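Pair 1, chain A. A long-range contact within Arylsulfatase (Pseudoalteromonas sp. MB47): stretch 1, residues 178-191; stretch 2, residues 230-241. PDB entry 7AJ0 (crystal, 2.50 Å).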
# COMPACT_ATOMS: atom_id res chain seq x y z
N GLY A 178 -30.27 -18.77 28.87
CA GLY A 178 -29.67 -18.45 27.58
C GLY A 178 -28.32 -19.12 27.41
O GLY A 178 -28.06 -20.19 27.96
N LEU A 179 -27.47 -18.46 26.62
CA LEU A 179 -26.20 -19.04 26.21
C LEU A 179 -25.10 -18.67 27.20
O LEU A 179 -24.82 -17.48 27.37
CB LEU A 179 -25.81 -18.53 24.83
CG LEU A 179 -26.78 -18.71 23.66
CD1 LEU A 179 -27.95 -17.74 23.74
CD2 LEU A 179 -26.03 -18.53 22.34
N PRO A 180 -24.48 -19.64 27.87
CA PRO A 180 -23.27 -19.30 28.64
C PRO A 180 -22.18 -18.65 27.80
O PRO A 180 -21.52 -17.72 28.27
CB PRO A 180 -22.82 -20.66 29.20
CG PRO A 180 -24.08 -21.46 29.29
CD PRO A 180 -24.92 -21.02 28.12
N SER A 181 -21.99 -19.10 26.57
CA SER A 181 -20.90 -18.62 25.72
C SER A 181 -21.52 -17.74 24.59
O SER A 181 -21.95 -16.64 24.88
CB SER A 181 -20.09 -19.78 25.17
OG SER A 181 -20.85 -20.62 24.34
N VAL A 182 -21.58 -18.25 23.37
CA VAL A 182 -21.88 -17.40 22.22
C VAL A 182 -22.33 -18.28 21.06
O VAL A 182 -22.04 -19.47 21.03
CB VAL A 182 -20.64 -16.54 21.85
CG1 VAL A 182 -19.44 -17.44 21.50
CG2 VAL A 182 -20.94 -15.58 20.71
N GLN A 183 -23.05 -17.68 20.11
CA GLN A 183 -23.61 -18.44 18.99
C GLN A 183 -22.54 -19.24 18.26
O GLN A 183 -22.72 -20.43 17.98
CB GLN A 183 -24.33 -17.49 18.03
CG GLN A 183 -24.83 -18.12 16.73
CD GLN A 183 -26.29 -18.55 16.81
OE1 GLN A 183 -26.96 -18.38 17.83
NE2 GLN A 183 -26.78 -19.13 15.72
N SER A 184 -21.42 -18.60 17.93
CA SER A 184 -20.38 -19.28 17.15
C SER A 184 -19.87 -20.52 17.87
O SER A 184 -19.41 -21.47 17.21
CB SER A 184 -19.23 -18.32 16.87
OG SER A 184 -18.78 -17.69 18.06
N ASP A 185 -19.93 -20.55 19.20
CA ASP A 185 -19.50 -21.73 19.93
C ASP A 185 -20.37 -22.93 19.59
O ASP A 185 -19.89 -24.07 19.53
CB ASP A 185 -19.53 -21.45 21.44
CG ASP A 185 -18.90 -22.56 22.26
OD1 ASP A 185 -18.31 -23.48 21.66
OD2 ASP A 185 -19.00 -22.51 23.50
N TYR A 186 -21.67 -22.70 19.35
CA TYR A 186 -22.56 -23.79 18.97
C TYR A 186 -22.41 -24.15 17.50
O TYR A 186 -22.36 -25.34 17.15
CB TYR A 186 -24.01 -23.41 19.25
CG TYR A 186 -24.37 -23.26 20.71
CD1 TYR A 186 -24.11 -22.07 21.39
CD2 TYR A 186 -24.98 -24.29 21.41
CE1 TYR A 186 -24.44 -21.93 22.72
CE2 TYR A 186 -25.31 -24.15 22.74
CZ TYR A 186 -25.04 -22.97 23.39
OH TYR A 186 -25.36 -22.82 24.72
N THR A 187 -22.34 -23.15 16.62
CA THR A 187 -22.46 -23.42 15.19
C THR A 187 -21.21 -24.06 14.60
O THR A 187 -21.30 -24.71 13.56
CB THR A 187 -22.77 -22.12 14.44
OG1 THR A 187 -21.76 -21.14 14.71
CG2 THR A 187 -24.13 -21.57 14.86
N GLN A 188 -20.05 -23.90 15.24
CA GLN A 188 -18.85 -24.55 14.73
C GLN A 188 -18.96 -26.07 14.78
O GLN A 188 -18.20 -26.75 14.09
CB GLN A 188 -17.62 -24.09 15.53
CG GLN A 188 -17.65 -24.47 16.99
CD GLN A 188 -16.46 -23.92 17.76
OE1 GLN A 188 -15.45 -23.52 17.17
NE2 GLN A 188 -16.57 -23.91 19.08
N PHE A 189 -19.88 -26.60 15.57
CA PHE A 189 -20.11 -28.04 15.65
C PHE A 189 -21.35 -28.48 14.88
O PHE A 189 -21.76 -29.64 15.00
CB PHE A 189 -20.23 -28.47 17.12
CG PHE A 189 -18.98 -28.28 17.92
CD1 PHE A 189 -17.89 -29.12 17.74
CD2 PHE A 189 -18.88 -27.25 18.84
CE1 PHE A 189 -16.73 -28.94 18.48
CE2 PHE A 189 -17.72 -27.07 19.58
CZ PHE A 189 -16.65 -27.91 19.40
N LEU A 190 -21.94 -27.59 14.08
CA LEU A 190 -23.15 -27.89 13.33
C LEU A 190 -22.98 -27.76 11.83
O LEU A 190 -23.55 -28.56 11.07
CB LEU A 190 -24.29 -26.97 13.79
CG LEU A 190 -24.67 -27.03 15.27
CD1 LEU A 190 -25.74 -25.99 15.58
CD2 LEU A 190 -25.14 -28.43 15.65
N VAL A 191 -22.23 -26.76 11.36
CA VAL A 191 -22.07 -26.51 9.93
C VAL A 191 -20.84 -27.30 9.49
O VAL A 191 -19.71 -26.83 9.55
CB VAL A 191 -21.95 -25.02 9.62
CG1 VAL A 191 -22.16 -24.77 8.13
CG2 VAL A 191 -22.95 -24.23 10.45
N PRO A 230 -31.88 -28.23 24.43
CA PRO A 230 -30.70 -28.80 23.78
C PRO A 230 -30.56 -28.29 22.36
O PRO A 230 -31.54 -28.02 21.66
CB PRO A 230 -30.96 -30.31 23.79
CG PRO A 230 -32.07 -30.51 24.77
CD PRO A 230 -32.90 -29.27 24.69
N ILE A 231 -29.31 -28.16 21.92
CA ILE A 231 -28.99 -27.72 20.57
C ILE A 231 -28.07 -28.78 19.97
O ILE A 231 -26.91 -28.90 20.36
CB ILE A 231 -28.33 -26.33 20.55
CG1 ILE A 231 -29.36 -25.28 20.98
CG2 ILE A 231 -27.79 -26.03 19.16
CD1 ILE A 231 -28.79 -23.93 21.30
N ASN A 232 -28.61 -29.56 19.02
CA ASN A 232 -27.87 -30.61 18.36
C ASN A 232 -28.00 -30.55 16.84
O ASN A 232 -27.52 -31.46 16.15
CB ASN A 232 -28.33 -31.99 18.86
CG ASN A 232 -28.14 -32.17 20.35
OD1 ASN A 232 -29.10 -32.32 21.10
ND2 ASN A 232 -26.88 -32.15 20.79
N SER A 233 -28.62 -29.50 16.30
CA SER A 233 -28.82 -29.40 14.87
C SER A 233 -29.09 -27.95 14.50
O SER A 233 -29.42 -27.13 15.36
CB SER A 233 -29.97 -30.30 14.40
OG SER A 233 -31.20 -29.81 14.90
N ILE A 234 -28.96 -27.66 13.20
CA ILE A 234 -29.30 -26.34 12.70
C ILE A 234 -30.77 -26.02 12.97
O ILE A 234 -31.13 -24.88 13.27
CB ILE A 234 -28.97 -26.23 11.20
CG1 ILE A 234 -27.46 -26.07 10.99
CG2 ILE A 234 -29.73 -25.07 10.56
CD1 ILE A 234 -26.69 -27.37 11.00
N GLU A 235 -31.64 -27.03 12.85
CA GLU A 235 -33.05 -26.81 13.14
C GLU A 235 -33.25 -26.33 14.57
O GLU A 235 -34.01 -25.39 14.82
CB GLU A 235 -33.84 -28.10 12.89
CG GLU A 235 -35.34 -27.96 13.13
CD GLU A 235 -36.09 -29.27 12.93
OE1 GLU A 235 -35.50 -30.22 12.38
OE2 GLU A 235 -37.28 -29.35 13.33
N ASP A 236 -32.56 -26.96 15.53
CA ASP A 236 -32.67 -26.55 16.92
C ASP A 236 -32.21 -25.11 17.11
O ASP A 236 -32.93 -24.28 17.67
CB ASP A 236 -31.86 -27.48 17.82
CG ASP A 236 -32.38 -28.90 17.82
OD1 ASP A 236 -33.59 -29.09 17.59
OD2 ASP A 236 -31.57 -29.83 18.04
N ILE A 237 -31.00 -24.80 16.64
CA ILE A 237 -30.44 -23.48 16.89
C ILE A 237 -31.17 -22.39 16.11
O ILE A 237 -31.07 -21.21 16.46
CB ILE A 237 -28.93 -23.45 16.56
CG1 ILE A 237 -28.26 -22.28 17.29
CG2 ILE A 237 -28.71 -23.33 15.06
CD1 ILE A 237 -26.75 -22.33 17.25
N SER A 238 -31.91 -22.76 15.06
CA SER A 238 -32.65 -21.75 14.31
C SER A 238 -33.79 -21.16 15.13
O SER A 238 -34.25 -20.05 14.82
CB SER A 238 -33.20 -22.35 13.01
OG SER A 238 -34.30 -23.21 13.26
N MET A 239 -34.25 -21.86 16.16
CA MET A 239 -35.31 -21.37 17.04
C MET A 239 -34.79 -20.64 18.26
O MET A 239 -35.58 -20.26 19.13
CB MET A 239 -36.18 -22.55 17.49
CG MET A 239 -36.78 -23.36 16.36
SD MET A 239 -37.90 -22.40 15.33
CE MET A 239 -39.10 -21.85 16.54
N ILE A 240 -33.47 -20.43 18.35
CA ILE A 240 -32.86 -19.97 19.59
C ILE A 240 -33.49 -18.66 20.06
O ILE A 240 -33.81 -18.50 21.24
CB ILE A 240 -31.34 -19.86 19.41
CG1 ILE A 240 -30.64 -19.72 20.77
CG2 ILE A 240 -30.97 -18.68 18.52
CD1 ILE A 240 -29.13 -19.84 20.67
N ASP A 241 -33.68 -17.71 19.14
CA ASP A 241 -34.22 -16.41 19.53
C ASP A 241 -35.73 -16.42 19.71
O ASP A 241 -36.27 -15.52 20.35
CB ASP A 241 -33.82 -15.34 18.51
CG ASP A 241 -32.49 -14.68 18.84
OD1 ASP A 241 -32.41 -14.04 19.91
OD2 ASP A 241 -31.52 -14.83 18.06
O HOH W 1 -29.74 -19.30 15.36
O HOH W 2 -23.95 -27.52 19.28

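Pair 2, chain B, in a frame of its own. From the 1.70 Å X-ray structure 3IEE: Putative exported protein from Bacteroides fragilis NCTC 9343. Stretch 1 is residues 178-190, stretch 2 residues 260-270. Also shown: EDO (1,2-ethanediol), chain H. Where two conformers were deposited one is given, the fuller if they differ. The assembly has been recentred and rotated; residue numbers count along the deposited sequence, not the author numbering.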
# COMPACT_ATOMS: atom_id res chain seq x y z
N MSE B 178 -13.03 -0.12 1.98
CA MSE B 178 -12.44 0.59 3.11
C MSE B 178 -11.15 -0.03 3.62
O MSE B 178 -10.23 0.67 4.06
CB MSE B 178 -13.46 0.68 4.21
CG MSE B 178 -14.55 1.66 3.79
SE MSE B 178 -15.78 2.12 5.28
CE MSE B 178 -16.93 0.72 5.06
N SER B 179 -11.05 -1.34 3.55
CA SER B 179 -9.80 -2.00 3.95
C SER B 179 -8.65 -1.55 3.02
O SER B 179 -7.52 -1.30 3.47
CB SER B 179 -9.99 -3.51 3.90
OG SER B 179 -10.91 -3.92 4.90
N SER B 180 -8.93 -1.43 1.73
CA SER B 180 -7.91 -0.91 0.77
C SER B 180 -7.52 0.54 1.09
O SER B 180 -6.35 0.91 1.06
CB SER B 180 -8.40 -0.99 -0.68
OG SER B 180 -8.55 -2.36 -1.06
N THR B 181 -8.50 1.37 1.43
CA THR B 181 -8.24 2.75 1.73
C THR B 181 -7.40 2.85 3.00
O THR B 181 -6.46 3.68 3.05
CB THR B 181 -9.55 3.60 1.86
OG1 THR B 181 -10.44 3.35 0.75
CG2 THR B 181 -9.22 5.10 1.87
N MSE B 182 -7.73 2.08 4.05
CA MSE B 182 -6.91 2.07 5.28
C MSE B 182 -5.46 1.66 4.99
O MSE B 182 -4.52 2.28 5.50
CB MSE B 182 -7.53 1.20 6.36
CG MSE B 182 -8.81 1.85 6.94
SE MSE B 182 -9.46 0.85 8.50
CE MSE B 182 -10.28 -0.65 7.56
N GLN B 183 -5.28 0.65 4.15
CA GLN B 183 -3.92 0.20 3.82
C GLN B 183 -3.16 1.28 3.05
O GLN B 183 -1.95 1.46 3.22
CB GLN B 183 -3.97 -1.13 3.05
CG GLN B 183 -2.63 -1.77 2.83
CD GLN B 183 -1.95 -2.15 4.14
OE1 GLN B 183 -2.46 -3.01 4.85
NE2 GLN B 183 -0.83 -1.50 4.47
N SER B 184 -3.87 1.99 2.19
CA SER B 184 -3.26 3.09 1.43
C SER B 184 -2.77 4.20 2.39
O SER B 184 -1.70 4.82 2.23
CB SER B 184 -4.26 3.67 0.44
OG SER B 184 -3.57 4.56 -0.38
N ILE B 185 -3.60 4.47 3.41
CA ILE B 185 -3.24 5.48 4.40
C ILE B 185 -2.02 5.03 5.20
O ILE B 185 -1.06 5.81 5.45
CB ILE B 185 -4.44 5.77 5.36
CG1 ILE B 185 -5.56 6.52 4.59
CG2 ILE B 185 -3.93 6.48 6.66
CD1 ILE B 185 -6.95 6.55 5.25
N LEU B 186 -2.02 3.76 5.61
CA LEU B 186 -0.83 3.18 6.31
C LEU B 186 0.46 3.32 5.48
O LEU B 186 1.51 3.75 5.99
CB LEU B 186 -1.07 1.71 6.67
CG LEU B 186 -2.13 1.45 7.75
CD1 LEU B 186 -2.38 -0.04 7.84
CD2 LEU B 186 -1.75 2.07 9.08
N ASN B 187 0.37 2.96 4.21
CA ASN B 187 1.52 3.03 3.30
C ASN B 187 2.05 4.45 3.10
O ASN B 187 3.28 4.66 2.96
CB ASN B 187 1.21 2.39 1.91
CG ASN B 187 0.87 0.90 2.00
OD1 ASN B 187 1.14 0.24 3.00
ND2 ASN B 187 0.23 0.40 0.96
N LEU B 188 1.16 5.46 3.09
CA LEU B 188 1.59 6.87 3.07
C LEU B 188 2.21 7.27 4.39
O LEU B 188 3.26 7.93 4.42
CB LEU B 188 0.45 7.85 2.74
CG LEU B 188 -0.19 7.88 1.35
CD1 LEU B 188 -1.62 8.49 1.43
CD2 LEU B 188 0.67 8.61 0.30
N TYR B 189 1.55 6.90 5.48
CA TYR B 189 2.02 7.28 6.82
C TYR B 189 3.46 6.74 7.05
O TYR B 189 4.26 7.37 7.71
CB TYR B 189 1.06 6.85 7.94
CG TYR B 189 1.59 7.32 9.26
CD1 TYR B 189 1.58 8.69 9.60
CD2 TYR B 189 2.25 6.46 10.13
CE1 TYR B 189 2.16 9.13 10.80
CE2 TYR B 189 2.84 6.91 11.28
CZ TYR B 189 2.80 8.23 11.62
OH TYR B 189 3.40 8.69 12.79
N ALA B 190 3.75 5.56 6.52
CA ALA B 190 5.08 4.96 6.65
C ALA B 190 6.24 5.69 5.95
O ALA B 190 7.40 5.27 6.12
CB ALA B 190 5.04 3.49 6.16
N MSE B 260 0.45 1.66 16.07
CA MSE B 260 -0.89 1.87 16.63
C MSE B 260 -1.92 1.80 15.49
O MSE B 260 -2.96 1.13 15.61
CB MSE B 260 -1.01 3.23 17.30
CG MSE B 260 -2.33 3.45 17.96
SE MSE B 260 -2.34 5.25 18.76
CE MSE B 260 -2.14 6.33 17.13
N LEU B 261 -1.62 2.50 14.40
CA LEU B 261 -2.55 2.55 13.27
C LEU B 261 -2.70 1.16 12.61
O LEU B 261 -3.83 0.77 12.26
CB LEU B 261 -2.11 3.58 12.25
CG LEU B 261 -2.19 5.05 12.71
CD1 LEU B 261 -1.62 6.00 11.67
CD2 LEU B 261 -3.62 5.47 13.06
N THR B 262 -1.57 0.46 12.41
CA THR B 262 -1.61 -0.82 11.68
C THR B 262 -2.37 -1.76 12.57
O THR B 262 -3.21 -2.52 12.12
CB THR B 262 -0.22 -1.38 11.36
OG1 THR B 262 0.47 -1.63 12.58
CG2 THR B 262 0.59 -0.46 10.48
N SER B 263 -2.15 -1.67 13.88
CA SER B 263 -2.91 -2.50 14.81
C SER B 263 -4.42 -2.22 14.81
O SER B 263 -5.22 -3.15 14.93
CB SER B 263 -2.33 -2.38 16.22
OG SER B 263 -0.98 -2.85 16.20
N ALA B 264 -4.78 -0.95 14.63
CA ALA B 264 -6.19 -0.54 14.55
C ALA B 264 -6.81 -1.16 13.28
O ALA B 264 -7.92 -1.74 13.30
CB ALA B 264 -6.31 0.97 14.58
N PHE B 265 -6.04 -1.13 12.21
CA PHE B 265 -6.44 -1.75 10.95
C PHE B 265 -6.63 -3.26 11.11
O PHE B 265 -7.69 -3.82 10.77
CB PHE B 265 -5.40 -1.42 9.88
CG PHE B 265 -5.53 -2.24 8.66
CD1 PHE B 265 -6.63 -2.08 7.83
CD2 PHE B 265 -4.59 -3.23 8.37
CE1 PHE B 265 -6.78 -2.85 6.69
CE2 PHE B 265 -4.73 -4.02 7.19
CZ PHE B 265 -5.84 -3.84 6.38
N GLU B 266 -5.62 -3.93 11.64
CA GLU B 266 -5.67 -5.39 11.80
C GLU B 266 -6.84 -5.84 12.66
O GLU B 266 -7.47 -6.86 12.36
CB GLU B 266 -4.36 -5.90 12.41
CG GLU B 266 -3.16 -5.75 11.52
CD GLU B 266 -3.12 -6.75 10.38
OE1 GLU B 266 -3.71 -7.85 10.50
OE2 GLU B 266 -2.50 -6.42 9.33
N THR B 267 -7.15 -5.09 13.71
CA THR B 267 -8.27 -5.44 14.56
C THR B 267 -9.59 -5.31 13.79
O THR B 267 -10.51 -6.08 14.00
CB THR B 267 -8.29 -4.60 15.85
OG1 THR B 267 -8.34 -3.21 15.52
CG2 THR B 267 -7.06 -4.85 16.64
N SER B 268 -9.67 -4.35 12.87
CA SER B 268 -10.95 -4.12 12.15
C SER B 268 -11.28 -5.29 11.25
O SER B 268 -12.45 -5.63 11.08
CB SER B 268 -10.90 -2.82 11.34
OG SER B 268 -10.11 -3.01 10.18
N ILE B 269 -10.26 -5.89 10.66
CA ILE B 269 -10.49 -6.97 9.68
C ILE B 269 -10.51 -8.39 10.31
O ILE B 269 -10.63 -9.38 9.60
CB ILE B 269 -9.50 -6.87 8.48
CG1 ILE B 269 -8.05 -7.08 8.93
CG2 ILE B 269 -9.67 -5.54 7.76
CD1 ILE B 269 -7.07 -7.22 7.77
N ILE B 270 -10.41 -8.47 11.63
CA ILE B 270 -10.41 -9.75 12.35
C ILE B 270 -11.78 -10.45 12.26
O ILE B 270 -12.76 -9.88 11.75
CB ILE B 270 -10.01 -9.58 13.86
OXT ILE B 270 -11.93 -11.61 12.68
C1 EDO H . -3.60 -1.32 -0.84
O1 EDO H . -4.07 0.05 -0.82
C2 EDO H . -4.72 -2.34 -0.63
O2 EDO H . -5.57 -2.44 -1.80

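Both pairs set two helical segments side by side, running in nearly antiparallel directions. The angle between the helix axes is 162° in pair 1 and 167° in pair 2, and the axes approach to 11.5 Å and 10.4 Å. Fourteen central residues superpose with an RMSD of 0.6 Å. Q183(A) to L190(A) fall on S179(B) to L186(B), and S233(A) to I240(A) fall on L261(B) to S268(B). The helices differ in extent. In pair 2 both begin earlier in the chain. In pair 1 the second helix starts within the stretch, where S233(A) caps it: the backbone N of D236(A) donates to S233(A) OG at 3.2 Å.

The central match is I237(A) with F265(B). Each points toward the other stretch. I237(A) CD1 lies 3.6 Å from Y186(A) CB and 3.6 Å from T187(A) CG2. F265(B) fills the same place with a ring, a knob held among S179(B), M182(B), Q183(B) and L186(B). F265(B) CD1 is 3.7 Å from M182(B) CB, and F265(B) CE2 is 3.4 Å from Q183(B) OE1. At two matched positions the ring changes sides: Y186(A) matches selenomethionine M182(B), and I237(A) matches F265(B).

L190(A) and L186(B) are both leucine, with CA atoms 0.3 Å apart after superposition and the same m, t rotamer. L190(A) CD1 packs 4.0 Å from I237(A) CG2, and L190(A) CB lies 3.7 Å from I234(A) CD1. L186(B) CD1 packs 3.9 Å from F265(B) CB, while L186(B) CD2 reaches T262(B) CG2 at 3.7 Å. T262(B) matches I234(A). L186(B) CD2 also lies 3.5 Å from L261(B) CB. The matching S233(A) points away, and L190(A) CD2 meets S233(A) N at 3.7 Å.

At the other end, I240(A) matches S268(B). I240(A) CD1 packs 3.8 Å from L179(A) CD2. S268(B) OG donates to F265(B) O in its own helix at 2.6 Å, and M182(B) CE comes within 3.5 Å of S268(B) OG.

Neither pair has a direct hydrogen bond across the stretches. In pair 1 water 1 bridges them, accepting from Q183(A) NE2 at 3.0 Å and donating to I237(A) O at 2.6 Å. At the position of Q183(A), pair 2 has S179(B), whose OG lies 3.5 Å from I269(B) CG2. Both contacts therefore rest mainly on apolar packing, with similar buried areas of 472 and 439 Å².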